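Local coordinates for protein ESSB (Geobacillus thermodenitrificans, PDB 2YNQ) that is an integral membrane component of the type VII secretion system, represented here by its extracellular domain, and probably serves in protein export, at residues Q14-F19 with Q44-S49. Residues are numbered along the deposited sequence; the frame is centred on the assembly and turned at random.
Sequences QSTELF and QYELAS
Phe19 lays one face of its ring over Glu46, whose CA stands 4.1 Å from the ring centroid and almost on the ring normal, a CH-pi contact. CG of Phe19 stands anti to the backbone N (chi1 -176°), on a CB that already points at helix 41-53. Glu46 CG also lies over that face, 3.7 Å from Phe19 CD2, and the carboxylate plane is nearly parallel to the ring. Farther out, Phe19 CE1 meets Ser49 CB at 3.7 Å, and Phe19 CE2 approaches Tyr45 CE2 at 3.8 Å, the two rings being inclined at 74°.

The extended side chain of Glu46 continues past the ring to two hydroxyls on helix 7-19. Its OE2 lies 2.7 Å from Thr16 OG1, its OE1 3.0 Å from Ser15 OG. Both pairs are within hydrogen-bonding distance, but each hydroxyl can also reach the carbonyl O of Tyr12, so its single proton may be shared or directed there instead.

The two helices belong to the all-helical extracellular domain of EssB, and their local axes pass 10.3 Å apart at 50°. Helix 24-31 comes between them in sequence and packs on the first, with Leu31 touching Ser15. An alanine in place of Phe19 would probably open a gap beside Glu46, Tyr45 and Ser49, leaving the glutamate stem without its aromatic cover.

Packing is closest around buried Glu46, with Ser15 and Ser49 also buried. Ser49 OG donates to Tyr45 O at 2.7 Å, from the face of that carbonyl opposite to Ser49 N. Toward solvent the contact is looser: Thr16, Tyr45 and Phe19 itself are each partly exposed.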
ATOM      1  N   GLN D  14       1.673   0.343 -27.927  1.00 43.18           N
ATOM      2  CA  GLN D  14       2.411   1.253 -27.060  1.00 43.89           C
ATOM      3  C   GLN D  14       2.603   0.722 -25.625  1.00 42.04           C
ATOM      4  O   GLN D  14       3.694   0.832 -25.067  1.00 41.94           O
ATOM      5  CB  GLN D  14       1.767   2.637 -27.081  1.00 44.60           C
ATOM      6  CG  GLN D  14       2.450   3.667 -26.204  1.00 50.15           C
ATOM      7  CD  GLN D  14       1.755   5.033 -26.286  1.00 58.02           C
ATOM      8  OE1 GLN D  14       1.376   5.486 -27.386  1.00 61.48           O
ATOM      9  NE2 GLN D  14       1.564   5.687 -25.123  1.00 57.52           N
ATOM     10  N   SER D  15       1.568   0.118 -25.046  1.00 40.91           N
ATOM     11  CA  SER D  15       1.702  -0.430 -23.698  1.00 40.20           C
ATOM     12  C   SER D  15       2.615  -1.651 -23.671  1.00 39.41           C
ATOM     13  O   SER D  15       3.282  -1.900 -22.661  1.00 39.32           O
ATOM     14  CB  SER D  15       0.341  -0.744 -23.058  1.00 40.08           C
ATOM     15  OG  SER D  15      -0.272  -1.860 -23.651  1.00 41.47           O
ATOM     16  N   THR D  16       2.635  -2.400 -24.775  1.00 38.28           N
ATOM     17  CA  THR D  16       3.497  -3.542 -24.895  1.00 37.46           C
ATOM     18  C   THR D  16       4.936  -3.044 -24.904  1.00 38.19           C
ATOM     19  O   THR D  16       5.777  -3.566 -24.167  1.00 38.77           O
ATOM     20  CB  THR D  16       3.178  -4.337 -26.157  1.00 38.07           C
ATOM     21  OG1 THR D  16       1.898  -4.948 -25.996  1.00 37.08           O
ATOM     22  CG2 THR D  16       4.217  -5.429 -26.407  1.00 36.29           C
ATOM     23  N   GLU D  17       5.213  -2.013 -25.699  1.00 37.63           N
ATOM     24  CA  GLU D  17       6.550  -1.455 -25.754  1.00 37.82           C
ATOM     25  C   GLU D  17       7.041  -0.967 -24.380  1.00 37.26           C
ATOM     26  O   GLU D  17       8.221  -1.088 -24.049  1.00 36.93           O
ATOM     27  CB  GLU D  17       6.621  -0.341 -26.808  1.00 38.00           C
ATOM     28  CG  GLU D  17       7.932   0.433 -26.820  1.00 40.12           C
ATOM     29  CD  GLU D  17       8.087   1.364 -28.027  1.00 44.83           C
ATOM     30  OE1 GLU D  17       7.253   1.317 -28.966  1.00 45.73           O
ATOM     31  OE2 GLU D  17       9.063   2.136 -28.041  1.00 45.68           O
ATOM     32  N   LEU D  18       6.139  -0.391 -23.595  1.00 37.18           N
ATOM     33  CA  LEU D  18       6.514   0.153 -22.285  1.00 37.18           C
ATOM     34  C   LEU D  18       6.642  -0.971 -21.268  1.00 36.73           C
ATOM     35  O   LEU D  18       7.590  -0.989 -20.482  1.00 36.97           O
ATOM     36  CB  LEU D  18       5.517   1.210 -21.819  1.00 37.08           C
ATOM     37  CG  LEU D  18       5.435   2.456 -22.707  1.00 38.21           C
ATOM     38  CD1 LEU D  18       4.081   3.089 -22.468  1.00 38.07           C
ATOM     39  CD2 LEU D  18       6.575   3.462 -22.447  1.00 34.85           C
ATOM     40  N   PHE D  19       5.734  -1.936 -21.339  1.00 35.94           N
ATOM     41  CA  PHE D  19       5.768  -3.061 -20.419  1.00 36.41           C
ATOM     42  C   PHE D  19       7.018  -3.907 -20.536  1.00 37.86           C
ATOM     43  O   PHE D  19       7.625  -4.290 -19.518  1.00 38.26           O
ATOM     44  CB  PHE D  19       4.547  -3.949 -20.577  1.00 36.05           C
ATOM     45  CG  PHE D  19       4.508  -5.061 -19.588  1.00 35.50           C
ATOM     46  CD1 PHE D  19       4.161  -4.801 -18.249  1.00 33.09           C
ATOM     47  CD2 PHE D  19       4.838  -6.363 -19.976  1.00 33.19           C
ATOM     48  CE1 PHE D  19       4.146  -5.817 -17.321  1.00 32.97           C
ATOM     49  CE2 PHE D  19       4.833  -7.394 -19.045  1.00 34.21           C
ATOM     50  CZ  PHE D  19       4.479  -7.126 -17.711  1.00 33.28           C
ATOM     51  N   GLN D  44      -4.573  -7.301 -20.618  1.00 37.71           N
ATOM     52  CA  GLN D  44      -4.966  -7.438 -19.226  1.00 37.74           C
ATOM     53  C   GLN D  44      -3.762  -7.819 -18.345  1.00 37.91           C
ATOM     54  O   GLN D  44      -3.607  -7.286 -17.242  1.00 37.23           O
ATOM     55  CB  GLN D  44      -6.092  -8.467 -19.076  1.00 38.41           C
ATOM     56  CG  GLN D  44      -7.430  -8.043 -19.678  1.00 38.30           C
ATOM     57  CD  GLN D  44      -8.431  -9.180 -19.657  1.00 38.86           C
ATOM     58  OE1 GLN D  44      -8.048 -10.350 -19.707  1.00 39.84           O
ATOM     59  NE2 GLN D  44      -9.718  -8.847 -19.591  1.00 35.29           N
ATOM     60  N   TYR D  45      -2.916  -8.724 -18.850  1.00 38.46           N
ATOM     61  CA  TYR D  45      -1.721  -9.185 -18.142  1.00 38.27           C
ATOM     62  C   TYR D  45      -0.754  -8.046 -17.883  1.00 38.07           C
ATOM     63  O   TYR D  45      -0.248  -7.896 -16.764  1.00 38.34           O
ATOM     64  CB  TYR D  45      -1.002 -10.288 -18.938  1.00 38.91           C
ATOM     65  CG  TYR D  45       0.374 -10.629 -18.404  1.00 40.08           C
ATOM     66  CD1 TYR D  45       0.518 -11.289 -17.188  1.00 40.32           C
ATOM     67  CD2 TYR D  45       1.537 -10.275 -19.105  1.00 39.92           C
ATOM     68  CE1 TYR D  45       1.786 -11.590 -16.679  1.00 43.08           C
ATOM     69  CE2 TYR D  45       2.813 -10.571 -18.610  1.00 40.05           C
ATOM     70  CZ  TYR D  45       2.936 -11.234 -17.393  1.00 43.34           C
ATOM     71  OH  TYR D  45       4.184 -11.551 -16.857  1.00 42.51           O
ATOM     72  N   GLU D  46      -0.494  -7.255 -18.928  1.00 37.44           N
ATOM     73  CA  GLU D  46       0.408  -6.118 -18.844  1.00 36.42           C
ATOM     74  C   GLU D  46      -0.079  -5.106 -17.812  1.00 36.14           C
ATOM     75  O   GLU D  46       0.711  -4.649 -16.967  1.00 36.26           O
ATOM     76  CB  GLU D  46       0.582  -5.425 -20.210  1.00 36.11           C
ATOM     77  CG  GLU D  46       1.333  -6.255 -21.264  1.00 36.02           C
ATOM     78  CD  GLU D  46       1.346  -5.600 -22.672  1.00 38.24           C
ATOM     79  OE1 GLU D  46       1.007  -4.404 -22.826  1.00 36.60           O
ATOM     80  OE2 GLU D  46       1.704  -6.292 -23.649  1.00 38.44           O
ATOM     81  N   LEU D  47      -1.362  -4.748 -17.892  1.00 35.37           N
ATOM     82  CA  LEU D  47      -1.955  -3.739 -17.014  1.00 35.50           C
ATOM     83  C   LEU D  47      -1.984  -4.222 -15.561  1.00 35.14           C
ATOM     84  O   LEU D  47      -1.520  -3.537 -14.649  1.00 34.95           O
ATOM     85  CB  LEU D  47      -3.367  -3.384 -17.488  1.00 35.50           C
ATOM     86  CG  LEU D  47      -4.025  -2.159 -16.836  1.00 37.14           C
ATOM     87  CD1 LEU D  47      -3.075  -0.933 -16.831  1.00 36.74           C
ATOM     88  CD2 LEU D  47      -5.377  -1.814 -17.506  1.00 36.08           C
ATOM     89  N   ALA D  48      -2.466  -5.445 -15.375  1.00 35.32           N
ATOM     90  CA  ALA D  48      -2.613  -6.011 -14.060  1.00 35.25           C
ATOM     91  C   ALA D  48      -1.252  -6.170 -13.431  1.00 35.53           C
ATOM     92  O   ALA D  48      -1.082  -5.849 -12.251  1.00 36.02           O
ATOM     93  CB  ALA D  48      -3.366  -7.328 -14.113  1.00 34.86           C
ATOM     94  N   SER D  49      -0.268  -6.612 -14.210  1.00 36.02           N
ATOM     95  CA  SER D  49       1.080  -6.735 -13.653  1.00 36.67           C
ATOM     96  C   SER D  49       1.538  -5.376 -13.257  1.00 36.21           C
ATOM     97  O   SER D  49       2.110  -5.210 -12.185  1.00 36.62           O
ATOM     98  CB  SER D  49       2.109  -7.353 -14.614  1.00 36.69           C
ATOM     99  OG  SER D  49       1.678  -8.619 -15.059  1.00 38.79           O
TER